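Local structure of putative 6-phosphogluconolactonase (Neisseria gonorrhoeae, 3LHI) at residues D69-P74 with H173-M178; A39-R44 with L131-G136. The protein probably hydrolyses 6-phosphogluconolactone to 6-phosphogluconate, the second step of the oxidative pentose phosphate pathway. One frame throughout, in Å; residues are numbered along the deposited sequence. Where two conformers were deposited one is given.

Contact 1: D69-P74 with H173-M178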
ATOM      1  N   ASP A  69      -4.724   0.173  -1.012  1.00  9.77           N
ATOM      2  CA  ASP A  69      -5.823   1.009  -1.419  1.00 10.16           C
ATOM      3  C   ASP A  69      -6.190   0.652  -2.845  1.00 10.48           C
ATOM      4  O   ASP A  69      -5.356   0.125  -3.590  1.00 11.20           O
ATOM      5  CB  ASP A  69      -5.563   2.521  -1.263  1.00 10.80           C
ATOM      6  CG  ASP A  69      -4.522   3.047  -2.196  1.00 12.49           C
ATOM      7  OD1 ASP A  69      -3.407   2.521  -2.200  1.00 17.17           O
ATOM      8  OD2 ASP A  69      -4.797   4.040  -2.904  1.00 13.56           O
ATOM      9  N   GLU A  70      -7.439   0.936  -3.215  1.00 10.15           N
ATOM     10  CA  GLU A  70      -7.922   0.621  -4.556  1.00 10.11           C
ATOM     11  C   GLU A  70      -8.895   1.670  -5.001  1.00 10.43           C
ATOM     12  O   GLU A  70      -9.632   2.268  -4.211  1.00 11.77           O
ATOM     13  CB  GLU A  70      -8.517  -0.778  -4.592  1.00 11.68           C
ATOM     14  CG  GLU A  70      -9.124  -1.262  -5.904  1.00 11.52           C
ATOM     15  CD  GLU A  70      -8.192  -1.289  -7.111  1.00 11.87           C
ATOM     16  OE1 GLU A  70      -7.644  -0.240  -7.452  1.00 12.08           O
ATOM     17  OE2 GLU A  70      -8.039  -2.356  -7.701  1.00 14.15           O
ATOM     18  N   ARG A  71      -8.890   1.928  -6.311  1.00 10.76           N
ATOM     19  CA  ARG A  71      -9.891   2.747  -6.981  1.00 10.12           C
ATOM     20  C   ARG A  71     -11.100   1.904  -7.212  1.00 10.78           C
ATOM     21  O   ARG A  71     -11.005   0.740  -7.668  1.00 12.07           O
ATOM     22  CB  ARG A  71      -9.312   3.272  -8.308  1.00 11.28           C
ATOM     23  CG  ARG A  71      -8.161   4.237  -8.224  1.00 11.96           C
ATOM     24  CD  ARG A  71      -6.838   3.630  -7.819  1.00 12.73           C
ATOM     25  NE  ARG A  71      -5.793   4.625  -7.817  1.00 12.55           N
ATOM     26  CZ  ARG A  71      -5.210   5.109  -8.915  1.00 14.11           C
ATOM     27  NH1 ARG A  71      -5.478   4.605 -10.108  1.00 14.43           N
ATOM     28  NH2 ARG A  71      -4.284   6.035  -8.762  1.00 17.17           N
ATOM     29  N   ILE A  72     -12.278   2.458  -6.899  1.00 11.53           N
ATOM     30  CA  ILE A  72     -13.531   1.713  -7.051  1.00 12.11           C
ATOM     31  C   ILE A  72     -13.976   1.863  -8.500  1.00 12.70           C
ATOM     32  O   ILE A  72     -14.773   2.731  -8.851  1.00 14.34           O
ATOM     33  CB  ILE A  72     -14.600   2.134  -6.033  1.00 12.80           C
ATOM     34  CG1 ILE A  72     -14.053   1.951  -4.602  1.00 13.04           C
ATOM     35  CG2 ILE A  72     -15.838   1.316  -6.268  1.00 14.04           C
ATOM     36  CD1 ILE A  72     -15.028   2.367  -3.473  1.00 15.74           C
ATOM     37  N   VAL A  73     -13.362   1.019  -9.306  1.00 12.68           N
ATOM     38  CA  VAL A  73     -13.552   0.873 -10.752  1.00 12.97           C
ATOM     39  C   VAL A  73     -13.433  -0.594 -11.050  1.00 13.39           C
ATOM     40  O   VAL A  73     -12.857  -1.352 -10.277  1.00 13.48           O
ATOM     41  CB  VAL A  73     -12.482   1.668 -11.566  1.00 15.11           C
ATOM     42  CG1 VAL A  73     -12.608   3.200 -11.343  1.00 17.42           C
ATOM     43  CG2 VAL A  73     -11.067   1.165 -11.342  1.00 14.52           C
ATOM     44  N   PRO A  74     -13.984  -1.051 -12.197  1.00 13.96           N
ATOM     45  CA  PRO A  74     -13.847  -2.461 -12.504  1.00 12.82           C
ATOM     46  C   PRO A  74     -12.374  -2.900 -12.570  1.00 11.72           C
ATOM     47  O   PRO A  74     -11.509  -2.095 -12.887  1.00 12.98           O
ATOM     48  CB  PRO A  74     -14.514  -2.585 -13.863  1.00 15.28           C
ATOM     49  CG  PRO A  74     -15.537  -1.490 -13.824  1.00 16.35           C
ATOM     50  CD  PRO A  74     -14.868  -0.342 -13.135  1.00 13.95           C
ATOM     51  N   HIS A 173     -11.987   9.029  -8.695  1.00 13.67           N
ATOM     52  CA  HIS A 173     -12.517   7.751  -8.300  1.00 12.98           C
ATOM     53  C   HIS A 173     -12.680   7.651  -6.775  1.00 11.79           C
ATOM     54  O   HIS A 173     -11.796   7.983  -6.018  1.00 12.82           O
ATOM     55  CB  HIS A 173     -11.682   6.562  -8.783  1.00 13.13           C
ATOM     56  CG  HIS A 173     -11.372   6.581 -10.242  1.00 14.24           C
ATOM     57  ND1 HIS A 173     -12.376   6.615 -11.206  1.00 15.93           N
ATOM     58  CD2 HIS A 173     -10.186   6.576 -10.909  1.00 14.50           C
ATOM     59  CE1 HIS A 173     -11.790   6.599 -12.406  1.00 15.55           C
ATOM     60  NE2 HIS A 173     -10.473   6.605 -12.256  1.00 15.97           N
ATOM     61  N   GLU A 174     -13.816   7.144  -6.365  1.00 12.58           N
ATOM     62  CA  GLU A 174     -14.004   6.720  -4.979  1.00 12.07           C
ATOM     63  C   GLU A 174     -12.979   5.642  -4.711  1.00 11.97           C
ATOM     64  O   GLU A 174     -12.599   4.890  -5.616  1.00 12.10           O
ATOM     65  CB  GLU A 174     -15.424   6.197  -4.757  1.00 13.18           C
ATOM     66  CG  GLU A 174     -16.516   7.167  -5.110  1.00 14.33           C
ATOM     67  CD  GLU A 174     -16.394   8.476  -4.378  1.00 15.23           C
ATOM     68  OE1 GLU A 174     -16.109   8.466  -3.156  1.00 15.58           O
ATOM     69  OE2 GLU A 174     -16.603   9.569  -4.997  1.00 18.60           O
ATOM     70  N   ARG A 175     -12.546   5.553  -3.457  1.00 11.32           N
ATOM     71  CA  ARG A 175     -11.491   4.643  -3.064  1.00 10.46           C
ATOM     72  C   ARG A 175     -11.887   3.771  -1.894  1.00 10.65           C
ATOM     73  O   ARG A 175     -12.730   4.172  -1.040  1.00 11.59           O
ATOM     74  CB  ARG A 175     -10.261   5.443  -2.600  1.00 10.49           C
ATOM     75  CG  ARG A 175      -9.795   6.541  -3.534  1.00 11.56           C
ATOM     76  CD  ARG A 175      -9.394   6.006  -4.884  1.00 11.60           C
ATOM     77  NE  ARG A 175      -8.921   7.054  -5.806  1.00 11.61           N
ATOM     78  CZ  ARG A 175      -7.674   7.458  -5.905  1.00 12.00           C
ATOM     79  NH1 ARG A 175      -6.697   6.898  -5.175  1.00 12.05           N
ATOM     80  NH2 ARG A 175      -7.370   8.388  -6.809  1.00 12.78           N
ATOM     81  N   ILE A 176     -11.189   2.659  -1.777  0.50 10.63           N
ATOM     82  CA  ILE A 176     -11.195   1.868  -0.570  0.50 10.32           C
ATOM     83  C   ILE A 176      -9.747   1.846  -0.089  0.50 10.85           C
ATOM     84  O   ILE A 176      -8.853   1.499  -0.867  0.50 10.26           O
ATOM     85  CB  ILE A 176     -11.846   0.464  -0.770  0.50 11.34           C
ATOM     86  CG1 ILE A 176     -11.772  -0.350   0.523  0.50 12.64           C
ATOM     87  CG2 ILE A 176     -11.262  -0.296  -1.977  0.50 14.81           C
ATOM     88  CD1 ILE A 176     -12.410  -1.711   0.377  0.50 16.27           C
ATOM     89  N   SER A 177      -9.527   2.218   1.185  1.00 10.40           N
ATOM     90  CA  SER A 177      -8.194   2.381   1.776  1.00 10.58           C
ATOM     91  C   SER A 177      -8.061   1.616   3.055  1.00 10.12           C
ATOM     92  O   SER A 177      -8.983   1.543   3.877  1.00 11.15           O
ATOM     93  CB  SER A 177      -7.914   3.814   2.090  1.00 11.04           C
ATOM     94  OG  SER A 177      -6.579   4.079   2.439  1.00 11.42           O
HETATM   95  N   MSE A 178      -6.860   1.086   3.273  1.00 10.03           N
HETATM   96  CA  MSE A 178      -6.480   0.754   4.642  1.00 10.03           C
HETATM   97  C   MSE A 178      -6.597   2.022   5.504  1.00 10.84           C
HETATM   98  O   MSE A 178      -6.295   3.157   5.096  1.00 10.94           O
HETATM   99  CB  MSE A 178      -5.050   0.248   4.665  1.00 10.30           C
HETATM  100  CG  MSE A 178      -4.874  -1.187   4.189  1.00 11.26           C
HETATM  101 SE   MSE A 178      -3.077  -1.843   4.186  0.75 11.58          SE
HETATM  102  CE  MSE A 178      -2.844  -2.089   6.058  1.00 10.92           C
TER
HETATM  103  O   HOH W   1      -3.924   7.469  -6.169  1.00 23.62           O
HETATM  104  O   HOH W   2     -15.390   5.376  -8.221  1.00 18.22           O
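Glu70 and Ile176 form the hydrogen-bonded pair of an antiparallel join between strands 63-71 and 175-178. Glu70 N donates to Ile176 O at 2.8 Å, Ile176 N to Glu70 O at 2.9 Å, and Ile72 N continues the pairing to Glu174 O. The tight, apolar part lies on the Ile72 and Ile176 side, where Ile72 CD1 rests 3.8 Å from Arg175 C and helix 114-124 packs on both isoleucines. At the end of the join Val73 CG1 sits over one face of the His173 ring, a CH-pi contact 3.7 Å from the centroid.

The side bearing Asp69, Arg71 and Arg175 is polar and, at its partly exposed Arg71 end, hydrated. Both arginines carry CG anti to the carbonyl carbon and bend at chi2 (Arg71 73°, Arg175 -61°), which lays them side by side with Arg71 NE above the Arg175 guanidinium, 3.6 Å from its NH1. Water 1 accepts from Arg71 NH2 and Arg175 NH1. Ser143 OG bonds Asp69 OD2 and Arg175 NH1, Pro172 O takes Arg175 NH2, and Asp79 holds Arg71 NH1 and His173 NE2. The shared water, these acceptors and the Asp69 carboxylate probably offset the repulsion between the neighbouring guanidiniums.

Contact 2: A39-R44 with L131-G136; sequences AVSGGR and LILGMG
With OG anti to its carbonyl carbon (chi1 -62°), Ser41 swings its hydroxyl across to the backbone of the neighbouring strand, while in the Ile132 conformer given, chi1 -53° with chi2 82° sets CD1 beside Val40 CG1. The setting is the parallel core of a Rossmann-like alpha/beta sheet, at the C-terminal ends of strands 36-40 and 130-133. Ile132 N to Ala39 O at 2.9 Å, together with a backbone bond between Ala39 and Val130, sets the register that pairs Ala39 with Leu131.

The apolar side chains divide between the two faces of the sheet. On one, Ala39 CB meets Leu131 CD1 at 3.8 Å; on the other, Val40 and Ile132 run side by side, with CG1 of the valine 4.2 Å from CD1 of the isoleucine in that same conformer. Phe50 and Phe49 of helix 47-54 cover Val40 and Ile132 respectively. Strand 63-71 bonds to the backbone of Val40 and strand 188-194 to that of Leu131, so strands 36-40 and 130-133 are both interior to the sheet.

Beyond Val40 the chains part into glycine-containing loops, and Ser41 takes over the bridging. Its OG donates to Ile132 O at 2.7 Å, in the carbonyl plane and on a lone pair, tying the residue after Val40 to the backbone of Ile132. A water extends this tie, donating to Ser41 OG at 2.8 Å and accepting from Gly134 N at 2.9 Å.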
ATOM      1  N   ALA A  39       0.806  -6.320   1.489  1.00 10.00           N
ATOM      2  CA  ALA A  39      -0.064  -5.302   0.895  1.00  9.93           C
ATOM      3  C   ALA A  39       0.853  -4.324   0.152  1.00  9.51           C
ATOM      4  O   ALA A  39       1.852  -3.850   0.690  1.00 10.96           O
ATOM      5  CB  ALA A  39      -0.902  -4.573   1.987  1.00 10.91           C
ATOM      6  N   VAL A  40       0.497  -4.030  -1.106  1.00  9.60           N
ATOM      7  CA  VAL A  40       1.248  -3.098  -1.930  1.00 10.36           C
ATOM      8  C   VAL A  40       0.373  -1.919  -2.364  1.00  9.03           C
ATOM      9  O   VAL A  40      -0.850  -2.002  -2.392  1.00 10.55           O
ATOM     10  CB  VAL A  40       1.838  -3.810  -3.188  1.00  9.73           C
ATOM     11  CG1 VAL A  40       2.759  -4.983  -2.748  1.00 12.09           C
ATOM     12  CG2 VAL A  40       0.728  -4.312  -4.134  1.00 10.90           C
ATOM     13  N   SER A  41       1.077  -0.856  -2.741  1.00 10.73           N
ATOM     14  CA  SER A  41       0.454   0.349  -3.272  1.00 11.27           C
ATOM     15  C   SER A  41       0.619   0.404  -4.791  1.00 12.06           C
ATOM     16  O   SER A  41       1.536  -0.213  -5.350  1.00 12.95           O
ATOM     17  CB  SER A  41       1.030   1.583  -2.584  1.00 12.05           C
ATOM     18  OG  SER A  41       0.756   1.557  -1.187  1.00 12.61           O
ATOM     19  N   GLY A  42      -0.214   1.214  -5.446  1.00 14.68           N
ATOM     20  CA  GLY A  42      -0.211   1.319  -6.891  1.00 14.21           C
ATOM     21  C   GLY A  42       0.516   2.529  -7.386  1.00 14.55           C
ATOM     22  O   GLY A  42       1.465   3.019  -6.795  1.00 15.93           O
ATOM     23  N   GLY A  43       0.121   3.005  -8.575  1.00 18.01           N
ATOM     24  CA  GLY A  43       0.915   3.980  -9.291  1.00 19.20           C
ATOM     25  C   GLY A  43       2.094   3.399 -10.039  1.00 19.23           C
ATOM     26  O   GLY A  43       2.338   2.172 -10.004  1.00 17.90           O
ATOM     27  N   ARG A  44       2.893   4.290 -10.638  1.00 19.38           N
ATOM     28  CA  ARG A  44       4.102   3.884 -11.397  1.00 16.87           C
ATOM     29  C   ARG A  44       5.330   3.636 -10.610  1.00 18.31           C
ATOM     30  O   ARG A  44       6.170   2.790 -11.012  1.00 20.26           O
ATOM     31  CB  ARG A  44       4.461   4.968 -12.440  1.00 18.52           C
ATOM     32  CG  ARG A  44       3.347   5.222 -13.355  1.00 19.60           C
ATOM     33  CD  ARG A  44       2.901   4.079 -14.253  1.00 21.34           C
ATOM     34  NE  ARG A  44       4.044   3.478 -14.950  1.00 18.05           N
ATOM     35  CZ  ARG A  44       3.941   2.408 -15.750  1.00 20.38           C
ATOM     36  NH1 ARG A  44       2.785   1.800 -15.986  1.00 17.21           N
ATOM     37  NH2 ARG A  44       5.052   1.921 -16.285  1.00 16.43           N
ATOM     38  N   LEU A 131       3.801  -4.212   4.451  1.00 10.16           N
ATOM     39  CA  LEU A 131       3.059  -3.189   3.693  1.00 10.11           C
ATOM     40  C   LEU A 131       4.062  -2.297   2.992  1.00 10.81           C
ATOM     41  O   LEU A 131       5.031  -1.846   3.607  1.00 11.74           O
ATOM     42  CB  LEU A 131       2.217  -2.361   4.673  1.00 11.11           C
ATOM     43  CG  LEU A 131       1.638  -1.049   4.169  1.00 11.60           C
ATOM     44  CD1 LEU A 131       0.601  -1.251   3.020  1.00 11.19           C
ATOM     45  CD2 LEU A 131       0.969  -0.306   5.354  1.00 12.77           C
ATOM     46  N   ILE A 132       3.858  -2.043   1.699  0.50 10.88           N
ATOM     47  CA  ILE A 132       4.616  -0.995   1.007  0.50 10.60           C
ATOM     48  C   ILE A 132       3.641   0.126   0.625  0.50 11.05           C
ATOM     49  O   ILE A 132       2.656  -0.071  -0.105  0.50 11.81           O
ATOM     50  CB  ILE A 132       5.428  -1.456  -0.230  0.50 11.85           C
ATOM     51  CG1 ILE A 132       6.354  -2.632   0.090  0.50 11.04           C
ATOM     52  CG2 ILE A 132       6.244  -0.260  -0.794  0.50 12.40           C
ATOM     53  CD1 ILE A 132       5.681  -3.958   0.068  0.50 12.60           C
ATOM     54  N   LEU A 133       3.946   1.287   1.193  1.00 11.38           N
ATOM     55  CA  LEU A 133       3.261   2.541   0.953  1.00 12.49           C
ATOM     56  C   LEU A 133       3.951   3.363  -0.123  1.00 11.02           C
ATOM     57  O   LEU A 133       5.143   3.158  -0.409  1.00 12.46           O
ATOM     58  CB  LEU A 133       3.225   3.353   2.247  1.00 12.55           C
ATOM     59  CG  LEU A 133       2.349   2.807   3.377  1.00 12.22           C
ATOM     60  CD1 LEU A 133       2.518   3.643   4.629  1.00 14.94           C
ATOM     61  CD2 LEU A 133       0.899   2.749   2.922  1.00 14.16           C
ATOM     62  N   GLY A 134       3.199   4.258  -0.732  1.00 11.39           N
ATOM     63  CA  GLY A 134       3.735   5.336  -1.496  1.00 12.82           C
ATOM     64  C   GLY A 134       3.259   6.650  -0.898  1.00 13.77           C
ATOM     65  O   GLY A 134       2.608   6.670   0.144  1.00 13.54           O
HETATM   66  N   MSE A 135       3.623   7.761  -1.513  1.00 12.86           N
HETATM   67  CA  MSE A 135       3.206   9.078  -1.048  1.00 13.49           C
HETATM   68  C   MSE A 135       2.959   9.982  -2.232  1.00 13.48           C
HETATM   69  O   MSE A 135       3.813  10.050  -3.137  1.00 15.85           O
HETATM   70  CB  MSE A 135       4.265   9.655  -0.136  1.00 14.60           C
HETATM   71  CG  MSE A 135       3.874  11.005   0.517  1.00 14.78           C
HETATM   72 SE   MSE A 135       5.419  11.917   1.227  0.75 15.40          SE
HETATM   73  CE  MSE A 135       6.114  12.431  -0.495  1.00 17.74           C
ATOM     74  N   GLY A 136       1.849  10.703  -2.237  1.00 14.54           N
ATOM     75  CA  GLY A 136       1.605  11.697  -3.271  1.00 14.42           C
ATOM     76  C   GLY A 136       2.324  13.011  -2.987  1.00 14.62           C
ATOM     77  O   GLY A 136       2.880  13.248  -1.909  1.00 15.21           O
TER
HETATM   78  O   HOH W   3       0.300   4.192  -0.485  1.00 13.63           O

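Contacts 1 and 2 belong to one mixed sheet, their centres 13 Å apart. Strand 63-71 joins them: it pairs antiparallel with 175-178 in contact 1 and lies parallel to 36-40, the first strand of contact 2. Along the chain the segments alternate, 39-44, 69-74, 131-136, 173-178, so the two long-range pairings interlock within one sheet. Contact 2 is near the middle of the molecule, contact 1 about 12 Å from its centre. They meet directly through selenomethionine Met178, whose SE packs 3.9 Å from Leu131 CD1. The antiparallel extension is thereby fastened to the parallel core by side-chain packing as well as through strand 63-71, which pairs with both 175-178 and 36-40.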